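Local coordinates for abhydrolase domain-containing protein (Exiguobacterium antarcticum, PDB 5H3H) that probably hydrolyses ester substrates, and may also carry out perhydrolysis, using an alpha/beta-hydrolase fold that binds ethaneperoxoic acid in its pocket, at residues B[11-16]-B[79-84]; B[50-55]-B[83-88]; B[73-78]-B[102-107]. All blocks are in the same frame, centred on the assembly; numbering follows the deposited sequence.

Contact 1: B[11-16]-B[79-84]; sequences TKIYVE and NEVIQQ
This is a small, buried, wholly apolar contact in which Val81 of helix 71-85 is set against Ile13 and Val15 on the helix-facing side of strand 12-18, near one end of the mixed sheet of the alpha/beta-hydrolase fold. The backbones stay well apart: the nearest CA pair, Val15 CA and Val81 CA, is separated by 7.9 Å, a spacing bridged by branched side chains. Val15 and Val81 meet tip to tip, with Val15 CG2 lying 4.0 Å from Val81 CG2. That same methyl of Val81 also looks toward Ile13 CG2, at 4.3 Å, and so is approached by two strand residues placed two positions apart. On the strand, Val15 has CG1 anti to the backbone N (chi1 -176°), which leaves CG2 beside the N as the methyl that reaches the helix. Only 99 Å² of surface is buried between the segments, as expected when a single helical residue does the touching.

The intervening residue of the strand, Tyr14, points away from the helix, following the alternation of a beta strand. On that other side the Tyr14 hydroxyl donates a very short hydrogen bond of 2.5 Å from OH to Glu16 OE1, with the carboxylate oxygen at the ring edge and in its plane. The ring of Phe4 meets Tyr14 edge-to-face.

Strand 12-18 runs antiparallel to both of its neighbours, with backbone bonds joining Ile13 to Ile5 on strand 4-6, Val15 to Thr3 just before that strand, and Glu16 to Gly53 on strand 50-54. Val15 also packs on Ile5 and Ile52, while Val81 reaches Val54; another flank of helix 71-85 is turned to helix 97-109.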
ATOM      1  N   THR B  11      -8.212  -8.310  19.378  1.00 25.78           N
ATOM      2  CA  THR B  11      -7.418  -9.499  19.746  1.00 25.69           C
ATOM      3  C   THR B  11      -6.041  -9.036  20.270  1.00 26.99           C
ATOM      4  O   THR B  11      -5.448  -8.163  19.639  1.00 29.11           O
ATOM      5  CB  THR B  11      -7.152 -10.360  18.494  1.00 24.54           C
ATOM      6  OG1 THR B  11      -8.373 -10.681  17.836  1.00 21.18           O
ATOM      7  CG2 THR B  11      -6.460 -11.677  18.873  1.00 24.21           C
ATOM      8  N   LYS B  12      -5.550  -9.571  21.384  1.00 28.21           N
ATOM      9  CA  LYS B  12      -4.186  -9.265  21.897  1.00 26.07           C
ATOM     10  C   LYS B  12      -3.074 -10.147  21.262  1.00 30.98           C
ATOM     11  O   LYS B  12      -3.085 -11.383  21.434  1.00 26.99           O
ATOM     12  CB  LYS B  12      -4.123  -9.469  23.409  1.00 29.83           C
ATOM     13  CG  LYS B  12      -5.019  -8.538  24.201  1.00 34.67           C
ATOM     14  CD  LYS B  12      -4.712  -8.565  25.688  1.00 41.26           C
ATOM     15  CE  LYS B  12      -5.037  -9.931  26.316  1.00 47.45           C
ATOM     16  NZ  LYS B  12      -3.854 -10.490  27.049  1.00 53.41           N
ATOM     17  N   ILE B  13      -2.082  -9.507  20.619  1.00 26.59           N
ATOM     18  CA  ILE B  13      -0.999 -10.191  19.884  1.00 27.28           C
ATOM     19  C   ILE B  13       0.250 -10.144  20.731  1.00 25.06           C
ATOM     20  O   ILE B  13       0.743  -9.069  21.029  1.00 24.52           O
ATOM     21  CB  ILE B  13      -0.701  -9.499  18.505  1.00 25.85           C
ATOM     22  CG1 ILE B  13      -1.946  -9.392  17.641  1.00 27.27           C
ATOM     23  CG2 ILE B  13       0.387 -10.240  17.731  1.00 29.08           C
ATOM     24  CD1 ILE B  13      -2.629 -10.717  17.356  1.00 27.69           C
ATOM     25  N   TYR B  14       0.811 -11.300  21.083  1.00 20.26           N
ATOM     26  CA  TYR B  14       2.049 -11.346  21.842  1.00 20.81           C
ATOM     27  C   TYR B  14       3.205 -11.057  20.913  1.00 21.09           C
ATOM     28  O   TYR B  14       3.233 -11.566  19.801  1.00 22.34           O
ATOM     29  CB  TYR B  14       2.250 -12.716  22.474  1.00 21.57           C
ATOM     30  CG  TYR B  14       3.501 -12.795  23.275  1.00 22.92           C
ATOM     31  CD1 TYR B  14       3.586 -12.163  24.493  1.00 25.99           C
ATOM     32  CD2 TYR B  14       4.627 -13.454  22.786  1.00 23.35           C
ATOM     33  CE1 TYR B  14       4.744 -12.206  25.231  1.00 29.94           C
ATOM     34  CE2 TYR B  14       5.801 -13.503  23.505  1.00 26.72           C
ATOM     35  CZ  TYR B  14       5.856 -12.861  24.737  1.00 30.38           C
ATOM     36  OH  TYR B  14       6.987 -12.883  25.524  1.00 31.58           O
ATOM     37  N   VAL B  15       4.162 -10.267  21.380  1.00 21.01           N
ATOM     38  CA  VAL B  15       5.390 -10.003  20.657  1.00 23.02           C
ATOM     39  C   VAL B  15       6.585 -10.118  21.609  1.00 23.77           C
ATOM     40  O   VAL B  15       6.619  -9.471  22.671  1.00 23.75           O
ATOM     41  CB  VAL B  15       5.394  -8.567  20.075  1.00 24.74           C
ATOM     42  CG1 VAL B  15       6.657  -8.364  19.245  1.00 27.67           C
ATOM     43  CG2 VAL B  15       4.179  -8.317  19.231  1.00 26.45           C
ATOM     44  N   GLU B  16       7.576 -10.934  21.232  1.00 24.05           N
ATOM     45  CA  GLU B  16       8.806 -11.049  21.939  1.00 23.68           C
ATOM     46  C   GLU B  16       9.720  -9.930  21.357  1.00 28.11           C
ATOM     47  O   GLU B  16      10.282 -10.026  20.256  1.00 24.34           O
ATOM     48  CB  GLU B  16       9.404 -12.462  21.723  1.00 28.01           C
ATOM     49  CG  GLU B  16      10.567 -12.830  22.625  1.00 31.60           C
ATOM     50  CD  GLU B  16      10.196 -13.300  24.050  1.00 35.38           C
ATOM     51  OE1 GLU B  16       9.020 -13.611  24.310  1.00 37.85           O
ATOM     52  OE2 GLU B  16      11.114 -13.393  24.923  1.00 32.13           O
ATOM     53  N   ASN B  79       0.676  -5.103  10.656  1.00 22.90           N
ATOM     54  CA  ASN B  79       0.643  -3.634  10.550  1.00 24.01           C
ATOM     55  C   ASN B  79       0.524  -3.031  11.905  1.00 23.74           C
ATOM     56  O   ASN B  79       1.291  -2.149  12.245  1.00 26.45           O
ATOM     57  CB  ASN B  79      -0.477  -3.140   9.646  1.00 25.57           C
ATOM     58  CG  ASN B  79      -0.507  -1.606   9.526  1.00 28.75           C
ATOM     59  OD1 ASN B  79       0.436  -0.969   9.004  1.00 27.38           O
ATOM     60  ND2 ASN B  79      -1.569  -1.008  10.043  1.00 28.91           N
ATOM     61  N   GLU B  80      -0.364  -3.574  12.733  1.00 22.05           N
ATOM     62  CA  GLU B  80      -0.445  -3.132  14.105  1.00 22.79           C
ATOM     63  C   GLU B  80       0.844  -3.300  14.907  1.00 21.39           C
ATOM     64  O   GLU B  80       1.238  -2.405  15.619  1.00 21.51           O
ATOM     65  CB  GLU B  80      -1.665  -3.744  14.827  1.00 25.50           C
ATOM     66  CG  GLU B  80      -2.965  -3.372  14.147  1.00 27.55           C
ATOM     67  CD  GLU B  80      -3.158  -1.861  14.085  1.00 33.25           C
ATOM     68  OE1 GLU B  80      -2.844  -1.193  15.126  1.00 33.20           O
ATOM     69  OE2 GLU B  80      -3.628  -1.388  13.016  1.00 38.36           O
ATOM     70  N   VAL B  81       1.531  -4.419  14.772  1.00 21.13           N
ATOM     71  CA  VAL B  81       2.755  -4.621  15.501  1.00 21.24           C
ATOM     72  C   VAL B  81       3.746  -3.498  15.190  1.00 22.58           C
ATOM     73  O   VAL B  81       4.285  -2.862  16.096  1.00 23.70           O
ATOM     74  CB  VAL B  81       3.432  -6.005  15.164  1.00 22.92           C
ATOM     75  CG1 VAL B  81       4.850  -6.032  15.674  1.00 20.03           C
ATOM     76  CG2 VAL B  81       2.632  -7.191  15.750  1.00 25.13           C
ATOM     77  N   ILE B  82       3.973  -3.283  13.909  1.00 21.83           N
ATOM     78  CA  ILE B  82       4.965  -2.315  13.417  1.00 25.79           C
ATOM     79  C   ILE B  82       4.534  -0.870  13.796  1.00 28.10           C
ATOM     80  O   ILE B  82       5.355  -0.128  14.331  1.00 28.70           O
ATOM     81  CB  ILE B  82       5.170  -2.528  11.898  1.00 25.94           C
ATOM     82  CG1 ILE B  82       6.108  -3.741  11.703  1.00 27.51           C
ATOM     83  CG2 ILE B  82       5.745  -1.316  11.176  1.00 28.52           C
ATOM     84  CD1 ILE B  82       6.159  -4.276  10.292  1.00 28.80           C
ATOM     85  N   GLN B  83       3.258  -0.526  13.550  1.00 29.48           N
ATOM     86  CA  GLN B  83       2.725   0.835  13.840  1.00 30.62           C
ATOM     87  C   GLN B  83       2.755   1.139  15.323  1.00 32.45           C
ATOM     88  O   GLN B  83       3.305   2.172  15.722  1.00 35.49           O
ATOM     89  CB  GLN B  83       1.298   1.020  13.296  1.00 32.51           C
ATOM     90  CG  GLN B  83       1.276   1.339  11.819  1.00 40.43           C
ATOM     91  CD  GLN B  83      -0.064   1.860  11.329  1.00 48.92           C
ATOM     92  OE1 GLN B  83      -1.091   1.764  12.017  1.00 50.85           O
ATOM     93  NE2 GLN B  83      -0.059   2.418  10.120  1.00 52.82           N
ATOM     94  N   GLN B  84       2.234   0.239  16.157  1.00 27.31           N
ATOM     95  CA  GLN B  84       2.261   0.439  17.657  1.00 26.96           C
ATOM     96  C   GLN B  84       3.630   0.356  18.317  1.00 27.67           C
ATOM     97  O   GLN B  84       3.860   0.988  19.345  1.00 30.99           O
ATOM     98  CB  GLN B  84       1.323  -0.535  18.364  1.00 26.66           C
ATOM     99  CG  GLN B  84      -0.094  -0.272  17.933  1.00 25.38           C
ATOM    100  CD  GLN B  84      -1.091  -1.281  18.425  1.00 25.12           C
ATOM    101  OE1 GLN B  84      -2.003  -1.628  17.676  1.00 27.78           O
ATOM    102  NE2 GLN B  84      -0.968  -1.713  19.685  1.00 25.15           N
TER

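Contact 2: B[50-55]-B[83-88]; sequences RYIGVD and QQLKLT
Ile52 and Leu87 supply the closest apolar pair here, reaching toward each other tip to tip with Ile52 CD1 3.9 Å from Leu87 CD1. Ile52 divides its branches between two partners. With CG1 beside the backbone N (chi1 -65°), that arm carries CD1 to Leu87, whereas CG2 is directed at the last helical turn, 4.3 Å from Leu85 CD1. Leu87 is divided in the same way, its CD2 methyl serving the second kind of interaction.

That interaction is packing on a guanidinium group. Leu87 CD2 lies over one face of the Arg50 guanidinium, 3.8 Å above its plane and offset toward the rim, with NH1 as its nearest atom. The Arg50 chain is extended from CG to NE and crosses Leu87 obliquely; its NH2 makes a salt bridge to Asp17 OD2 on strand 12-18. These residues join two parts of a beta-alpha-beta crossover of the alpha/beta-hydrolase fold: strand 50-54 leads through helix 71-85 to the parallel strand 90-95, with strand 23-27 lying between the two in the sheet.

Within segment 83-88, polar bonds gather at the helix end. Lys86 has positive phi (58°) in a Schellman motif, turning the chain so that Leu87 comes back toward the sheet. Lys86 NZ donates to Gln83 O at 2.6 Å, approaching 36° out of the carbonyl plane, and Lys86 N adds a weak bond to the same oxygen.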
ATOM      1  N   ARG B  50      17.779  -5.948  17.052  1.00 25.41           N
ATOM      2  CA  ARG B  50      16.625  -6.073  17.859  1.00 25.04           C
ATOM      3  C   ARG B  50      15.690  -7.113  17.218  1.00 24.29           C
ATOM      4  O   ARG B  50      15.262  -6.940  16.085  1.00 27.07           O
ATOM      5  CB  ARG B  50      15.958  -4.736  17.940  1.00 25.33           C
ATOM      6  CG  ARG B  50      14.744  -4.697  18.809  1.00 25.74           C
ATOM      7  CD  ARG B  50      14.235  -3.279  18.827  1.00 26.25           C
ATOM      8  NE  ARG B  50      12.933  -3.188  19.472  1.00 28.62           N
ATOM      9  CZ  ARG B  50      12.215  -2.077  19.551  1.00 32.67           C
ATOM     10  NH1 ARG B  50      12.687  -0.939  19.018  1.00 31.79           N
ATOM     11  NH2 ARG B  50      11.001  -2.086  20.133  1.00 30.43           N
ATOM     12  N   TYR B  51      15.393  -8.167  17.974  1.00 24.19           N
ATOM     13  CA  TYR B  51      14.525  -9.279  17.574  1.00 22.79           C
ATOM     14  C   TYR B  51      13.085  -8.933  17.893  1.00 22.04           C
ATOM     15  O   TYR B  51      12.778  -8.553  19.010  1.00 24.36           O
ATOM     16  CB  TYR B  51      14.959 -10.537  18.341  1.00 21.23           C
ATOM     17  CG  TYR B  51      14.092 -11.721  18.118  1.00 22.82           C
ATOM     18  CD1 TYR B  51      14.203 -12.503  16.950  1.00 21.72           C
ATOM     19  CD2 TYR B  51      13.139 -12.108  19.081  1.00 22.94           C
ATOM     20  CE1 TYR B  51      13.426 -13.629  16.780  1.00 22.38           C
ATOM     21  CE2 TYR B  51      12.342 -13.229  18.875  1.00 20.97           C
ATOM     22  CZ  TYR B  51      12.491 -13.986  17.744  1.00 22.27           C
ATOM     23  OH  TYR B  51      11.643 -15.097  17.545  1.00 20.41           O
ATOM     24  N   ILE B  52      12.199  -9.010  16.906  1.00 19.85           N
ATOM     25  CA  ILE B  52      10.798  -8.808  17.111  1.00 20.74           C
ATOM     26  C   ILE B  52      10.104 -10.077  16.580  1.00 19.51           C
ATOM     27  O   ILE B  52       9.853 -10.182  15.428  1.00 17.50           O
ATOM     28  CB  ILE B  52      10.278  -7.529  16.449  1.00 22.50           C
ATOM     29  CG1 ILE B  52      10.895  -6.266  17.095  1.00 27.33           C
ATOM     30  CG2 ILE B  52       8.767  -7.443  16.551  1.00 22.47           C
ATOM     31  CD1 ILE B  52      11.833  -5.551  16.168  1.00 31.05           C
ATOM     32  N   GLY B  53       9.809 -11.026  17.461  1.00 20.90           N
ATOM     33  CA  GLY B  53       9.203 -12.300  17.040  1.00 19.29           C
ATOM     34  C   GLY B  53       7.734 -12.251  17.384  1.00 19.21           C
ATOM     35  O   GLY B  53       7.405 -12.226  18.573  1.00 24.52           O
ATOM     36  N   VAL B  54       6.897 -12.196  16.370  1.00 18.65           N
ATOM     37  CA  VAL B  54       5.465 -12.125  16.579  1.00 22.00           C
ATOM     38  C   VAL B  54       4.865 -13.523  16.746  1.00 22.57           C
ATOM     39  O   VAL B  54       5.246 -14.474  15.994  1.00 20.74           O
ATOM     40  CB  VAL B  54       4.719 -11.375  15.483  1.00 25.75           C
ATOM     41  CG1 VAL B  54       5.347  -9.998  15.191  1.00 23.97           C
ATOM     42  CG2 VAL B  54       4.624 -12.192  14.237  1.00 31.18           C
ATOM     43  N   ASP B  55       3.972 -13.687  17.726  1.00 21.65           N
ATOM     44  CA  ASP B  55       3.126 -14.923  17.761  1.00 20.18           C
ATOM     45  C   ASP B  55       1.848 -14.494  17.142  1.00 18.75           C
ATOM     46  O   ASP B  55       1.236 -13.569  17.689  1.00 20.72           O
ATOM     47  CB  ASP B  55       2.840 -15.410  19.190  1.00 19.81           C
ATOM     48  CG  ASP B  55       4.053 -16.023  19.904  1.00 21.26           C
ATOM     49  OD1 ASP B  55       5.111 -16.291  19.279  1.00 23.78           O
ATOM     50  OD2 ASP B  55       3.929 -16.278  21.113  1.00 22.50           O
ATOM     51  N   GLN B  83       3.258  -0.526  13.550  1.00 29.48           N
ATOM     52  CA  GLN B  83       2.725   0.835  13.840  1.00 30.62           C
ATOM     53  C   GLN B  83       2.755   1.139  15.323  1.00 32.45           C
ATOM     54  O   GLN B  83       3.305   2.172  15.722  1.00 35.49           O
ATOM     55  CB  GLN B  83       1.298   1.020  13.296  1.00 32.51           C
ATOM     56  CG  GLN B  83       1.276   1.339  11.819  1.00 40.43           C
ATOM     57  CD  GLN B  83      -0.064   1.860  11.329  1.00 48.92           C
ATOM     58  OE1 GLN B  83      -1.091   1.764  12.017  1.00 50.85           O
ATOM     59  NE2 GLN B  83      -0.059   2.418  10.120  1.00 52.82           N
ATOM     60  N   GLN B  84       2.234   0.239  16.157  1.00 27.31           N
ATOM     61  CA  GLN B  84       2.261   0.439  17.657  1.00 26.96           C
ATOM     62  C   GLN B  84       3.630   0.356  18.317  1.00 27.67           C
ATOM     63  O   GLN B  84       3.860   0.988  19.345  1.00 30.99           O
ATOM     64  CB  GLN B  84       1.323  -0.535  18.364  1.00 26.66           C
ATOM     65  CG  GLN B  84      -0.094  -0.272  17.933  1.00 25.38           C
ATOM     66  CD  GLN B  84      -1.091  -1.281  18.425  1.00 25.12           C
ATOM     67  OE1 GLN B  84      -2.003  -1.628  17.676  1.00 27.78           O
ATOM     68  NE2 GLN B  84      -0.968  -1.713  19.685  1.00 25.15           N
ATOM     69  N   LEU B  85       4.565  -0.424  17.774  1.00 27.44           N
ATOM     70  CA  LEU B  85       5.933  -0.402  18.306  1.00 26.90           C
ATOM     71  C   LEU B  85       6.774   0.671  17.572  1.00 25.71           C
ATOM     72  O   LEU B  85       7.946   0.855  17.902  1.00 25.34           O
ATOM     73  CB  LEU B  85       6.615  -1.761  18.154  1.00 30.92           C
ATOM     74  CG  LEU B  85       6.053  -2.946  18.960  1.00 31.02           C
ATOM     75  CD1 LEU B  85       6.875  -4.180  18.593  1.00 29.08           C
ATOM     76  CD2 LEU B  85       6.117  -2.701  20.464  1.00 30.66           C
ATOM     77  N   LYS B  86       6.195   1.343  16.577  1.00 26.32           N
ATOM     78  CA  LYS B  86       6.814   2.516  15.913  1.00 31.99           C
ATOM     79  C   LYS B  86       8.176   2.163  15.311  1.00 31.39           C
ATOM     80  O   LYS B  86       9.183   2.818  15.556  1.00 29.03           O
ATOM     81  CB  LYS B  86       6.895   3.705  16.895  1.00 37.90           C
ATOM     82  CG  LYS B  86       5.528   4.317  17.239  1.00 42.53           C
ATOM     83  CD  LYS B  86       5.166   5.465  16.288  1.00 46.26           C
ATOM     84  CE  LYS B  86       3.669   5.708  16.194  1.00 50.27           C
ATOM     85  NZ  LYS B  86       3.010   4.754  15.240  1.00 49.50           N
ATOM     86  N   LEU B  87       8.177   1.058  14.549  1.00 30.13           N
ATOM     87  CA  LEU B  87       9.362   0.548  13.945  1.00 30.24           C
ATOM     88  C   LEU B  87       9.478   1.131  12.549  1.00 27.92           C
ATOM     89  O   LEU B  87       8.490   1.277  11.842  1.00 29.40           O
ATOM     90  CB  LEU B  87       9.270  -0.989  13.834  1.00 32.09           C
ATOM     91  CG  LEU B  87       9.099  -1.832  15.089  1.00 28.53           C
ATOM     92  CD1 LEU B  87       9.074  -3.318  14.658  1.00 26.65           C
ATOM     93  CD2 LEU B  87      10.236  -1.542  16.053  1.00 29.25           C
ATOM     94  N   THR B  88      10.696   1.421  12.143  1.00 28.39           N
ATOM     95  CA  THR B  88      11.050   1.643  10.701  1.00 26.89           C
ATOM     96  C   THR B  88      12.358   0.964  10.318  1.00 25.65           C
ATOM     97  O   THR B  88      13.060   0.393  11.174  1.00 26.69           O
ATOM     98  CB  THR B  88      11.218   3.147  10.373  1.00 32.08           C
ATOM     99  OG1 THR B  88      12.183   3.721  11.266  1.00 33.13           O
ATOM    100  CG2 THR B  88       9.905   3.921  10.497  1.00 33.31           C
TER

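Contact 3: B[73-78]-B[102-107]; sequences TMASDI and ALKYLL
Ala75 and Tyr105 mark the crossing point of helices 71-85 and 97-109, two helices of the alpha/beta-hydrolase fold; the second follows the probable nucleophile elbow. The axes of the two short segments approach to 8.3 Å at a signed crossing angle of -75°. Ala75 CA and Tyr105 CA are just 4.4 Å apart, a closeness compatible with the single methyl of Ala75, which faces the opposing backbone: Ala75 CB lies 3.4 Å from Tyr105 N. Beside it runs the aliphatic start of Lys104, whose CG is 3.9 Å from Ala75 CB before the chain bends away.

Followed outward, the Tyr105 side chain begins with CB, 4.0 Å from Ala75 CB. CG stands anti to the backbone N (chi1 161°), which sends the ring along the flank of helix 71-85. At the ring edge, CD1 comes 3.7 Å from Ala75 O, the oxygen lying near the ring plane. Ile78 crosses Tyr105 at about a right angle and rests CG2 over one ring face, 4.1 Å above the plane and offset toward the rim. Its contact with the aromatic system is thus through the rim carbon CD1. Val114 on strand 114-120 also touches Tyr105. Farther out, CE1 packs against Asn79 CA, one turn beyond Ala75. At the tip, Tyr105 OH lies 3.7 Å from the methyl carbon Ile82 CD1.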
ATOM      1  N   THR B  73      -6.436 -10.261   7.307  1.00 22.19           N
ATOM      2  CA  THR B  73      -6.490  -9.929   8.740  1.00 23.17           C
ATOM      3  C   THR B  73      -5.136 -10.140   9.415  1.00 20.04           C
ATOM      4  O   THR B  73      -4.751  -9.409  10.263  1.00 23.52           O
ATOM      5  CB  THR B  73      -7.545 -10.794   9.520  1.00 25.70           C
ATOM      6  OG1 THR B  73      -8.855 -10.698   8.917  1.00 27.68           O
ATOM      7  CG2 THR B  73      -7.662 -10.331  10.970  1.00 27.65           C
ATOM      8  N   MET B  74      -4.441 -11.218   9.096  1.00 20.63           N
ATOM      9  CA  MET B  74      -3.100 -11.495   9.691  1.00 22.10           C
ATOM     10  C   MET B  74      -2.067 -10.401   9.369  1.00 21.33           C
ATOM     11  O   MET B  74      -1.262 -10.031  10.228  1.00 23.44           O
ATOM     12  CB  MET B  74      -2.559 -12.832   9.121  1.00 26.75           C
ATOM     13  CG  MET B  74      -3.298 -14.122   9.546  1.00 32.37           C
ATOM     14  SD  MET B  74      -3.007 -14.616  11.269  1.00 37.41           S
ATOM     15  CE  MET B  74      -4.255 -13.535  11.909  1.00 46.07           C
ATOM     16  N   ALA B  75      -2.073  -9.983   8.098  1.00 21.47           N
ATOM     17  CA  ALA B  75      -1.249  -8.893   7.618  1.00 23.75           C
ATOM     18  C   ALA B  75      -1.620  -7.592   8.342  1.00 24.59           C
ATOM     19  O   ALA B  75      -0.722  -6.810   8.703  1.00 23.94           O
ATOM     20  CB  ALA B  75      -1.390  -8.725   6.125  1.00 24.21           C
ATOM     21  N   SER B  76      -2.918  -7.404   8.602  1.00 22.78           N
ATOM     22  CA  SER B  76      -3.381  -6.253   9.437  1.00 23.79           C
ATOM     23  C   SER B  76      -2.774  -6.309  10.826  1.00 23.29           C
ATOM     24  O   SER B  76      -2.367  -5.266  11.361  1.00 22.40           O
ATOM     25  CB  SER B  76      -4.900  -6.171   9.520  1.00 23.55           C
ATOM     26  OG  SER B  76      -5.250  -5.062  10.316  1.00 25.89           O
ATOM     27  N   ASP B  77      -2.667  -7.527  11.398  1.00 21.52           N
ATOM     28  CA  ASP B  77      -2.044  -7.672  12.735  1.00 21.60           C
ATOM     29  C   ASP B  77      -0.608  -7.294  12.665  1.00 20.36           C
ATOM     30  O   ASP B  77      -0.098  -6.644  13.546  1.00 20.08           O
ATOM     31  CB  ASP B  77      -2.153  -9.071  13.372  1.00 23.71           C
ATOM     32  CG  ASP B  77      -3.619  -9.524  13.649  1.00 30.77           C
ATOM     33  OD1 ASP B  77      -4.540  -8.688  13.709  1.00 27.44           O
ATOM     34  OD2 ASP B  77      -3.867 -10.751  13.795  1.00 32.62           O
ATOM     35  N   ILE B  78       0.077  -7.684  11.595  1.00 20.26           N
ATOM     36  CA  ILE B  78       1.482  -7.270  11.472  1.00 21.65           C
ATOM     37  C   ILE B  78       1.593  -5.723  11.375  1.00 21.09           C
ATOM     38  O   ILE B  78       2.485  -5.168  11.976  1.00 19.68           O
ATOM     39  CB  ILE B  78       2.195  -7.924  10.302  1.00 22.24           C
ATOM     40  CG1 ILE B  78       2.127  -9.474  10.476  1.00 22.51           C
ATOM     41  CG2 ILE B  78       3.627  -7.416  10.174  1.00 23.87           C
ATOM     42  CD1 ILE B  78       2.418 -10.002  11.861  1.00 23.60           C
ATOM     43  N   ALA B 102       3.878 -12.007   5.216  1.00 21.55           N
ATOM     44  CA  ALA B 102       4.783 -10.903   4.934  1.00 21.85           C
ATOM     45  C   ALA B 102       4.485 -10.190   3.605  1.00 22.10           C
ATOM     46  O   ALA B 102       4.447  -8.979   3.574  1.00 24.57           O
ATOM     47  CB  ALA B 102       6.208 -11.397   4.953  1.00 23.87           C
ATOM     48  N   LEU B 103       4.279 -10.933   2.529  1.00 20.55           N
ATOM     49  CA  LEU B 103       3.881 -10.386   1.216  1.00 20.01           C
ATOM     50  C   LEU B 103       2.556  -9.602   1.268  1.00 23.08           C
ATOM     51  O   LEU B 103       2.467  -8.456   0.737  1.00 22.30           O
ATOM     52  CB  LEU B 103       3.819 -11.493   0.145  1.00 19.10           C
ATOM     53  CG  LEU B 103       5.206 -12.036  -0.212  1.00 20.28           C
ATOM     54  CD1 LEU B 103       5.162 -13.434  -0.826  1.00 21.04           C
ATOM     55  CD2 LEU B 103       5.944 -11.118  -1.173  1.00 21.37           C
ATOM     56  N   LYS B 104       1.543 -10.212   1.902  1.00 23.83           N
ATOM     57  CA  LYS B 104       0.225  -9.622   1.991  1.00 24.89           C
ATOM     58  C   LYS B 104       0.295  -8.295   2.765  1.00 26.55           C
ATOM     59  O   LYS B 104      -0.418  -7.342   2.422  1.00 25.64           O
ATOM     60  CB  LYS B 104      -0.728 -10.563   2.739  1.00 28.49           C
ATOM     61  CG  LYS B 104      -2.211 -10.218   2.664  1.00 32.31           C
ATOM     62  CD  LYS B 104      -2.685 -10.049   1.238  1.00 34.60           C
ATOM     63  CE  LYS B 104      -4.109 -10.560   1.034  1.00 36.23           C
ATOM     64  NZ  LYS B 104      -4.271 -10.876  -0.423  1.00 40.32           N
ATOM     65  N   TYR B 105       1.117  -8.288   3.816  1.00 21.94           N
ATOM     66  CA  TYR B 105       1.355  -7.111   4.599  1.00 24.22           C
ATOM     67  C   TYR B 105       1.946  -6.021   3.742  1.00 28.78           C
ATOM     68  O   TYR B 105       1.533  -4.817   3.846  1.00 29.75           O
ATOM     69  CB  TYR B 105       2.326  -7.391   5.716  1.00 23.17           C
ATOM     70  CG  TYR B 105       2.923  -6.094   6.236  1.00 23.54           C
ATOM     71  CD1 TYR B 105       2.173  -5.195   7.016  1.00 25.72           C
ATOM     72  CD2 TYR B 105       4.223  -5.717   5.872  1.00 25.87           C
ATOM     73  CE1 TYR B 105       2.723  -3.991   7.477  1.00 24.81           C
ATOM     74  CE2 TYR B 105       4.764  -4.540   6.300  1.00 25.08           C
ATOM     75  CZ  TYR B 105       4.002  -3.638   7.075  1.00 25.56           C
ATOM     76  OH  TYR B 105       4.547  -2.434   7.483  1.00 25.71           O
ATOM     77  N   LEU B 106       2.938  -6.399   2.930  1.00 27.91           N
ATOM     78  CA  LEU B 106       3.524  -5.378   1.986  1.00 29.25           C
ATOM     79  C   LEU B 106       2.507  -4.849   0.966  1.00 28.09           C
ATOM     80  O   LEU B 106       2.495  -3.638   0.692  1.00 28.74           O
ATOM     81  CB  LEU B 106       4.747  -5.905   1.279  1.00 26.55           C
ATOM     82  CG  LEU B 106       6.181  -5.709   1.779  1.00 32.76           C
ATOM     83  CD1 LEU B 106       6.432  -4.965   3.080  1.00 32.35           C
ATOM     84  CD2 LEU B 106       6.967  -7.012   1.703  1.00 32.69           C
ATOM     85  N   LEU B 107       1.693  -5.737   0.401  1.00 24.46           N
ATOM     86  CA  LEU B 107       0.678  -5.324  -0.544  1.00 27.35           C
ATOM     87  C   LEU B 107      -0.406  -4.467   0.121  1.00 25.25           C
ATOM     88  O   LEU B 107      -0.846  -3.531  -0.443  1.00 22.91           O
ATOM     89  CB  LEU B 107      -0.008  -6.512  -1.230  1.00 30.87           C
ATOM     90  CG  LEU B 107       0.520  -7.195  -2.511  1.00 34.89           C
ATOM     91  CD1 LEU B 107       1.769  -6.587  -3.122  1.00 33.82           C
ATOM     92  CD2 LEU B 107       0.649  -8.693  -2.264  1.00 36.25           C
TER

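In the fold
Helix 71-85 is common to all three contacts. Contact 3 engages its earlier turns, contact 1 its later ones, and contact 2 its end, sharing Gln83 and Gln84 with contact 1. The centres of contacts 1 and 2 are about 7 Å apart, their strands 12-18 and 50-54 being neighbours in the sheet; contact 3 is centred about 12 Å from contact 1 and 13 Å from contact 2. Packing links them directly: Val54 CG2 lies 3.9 Å from Ile78 CD1, and Ile13 CD1 is 3.8 Å from Asp77 OD2. In contact 3 the Ile78 side chain lies near, without touching, the residues of the probable nucleophile elbow around Ser96; it is about 14 Å from the bound ethaneperoxoic acid.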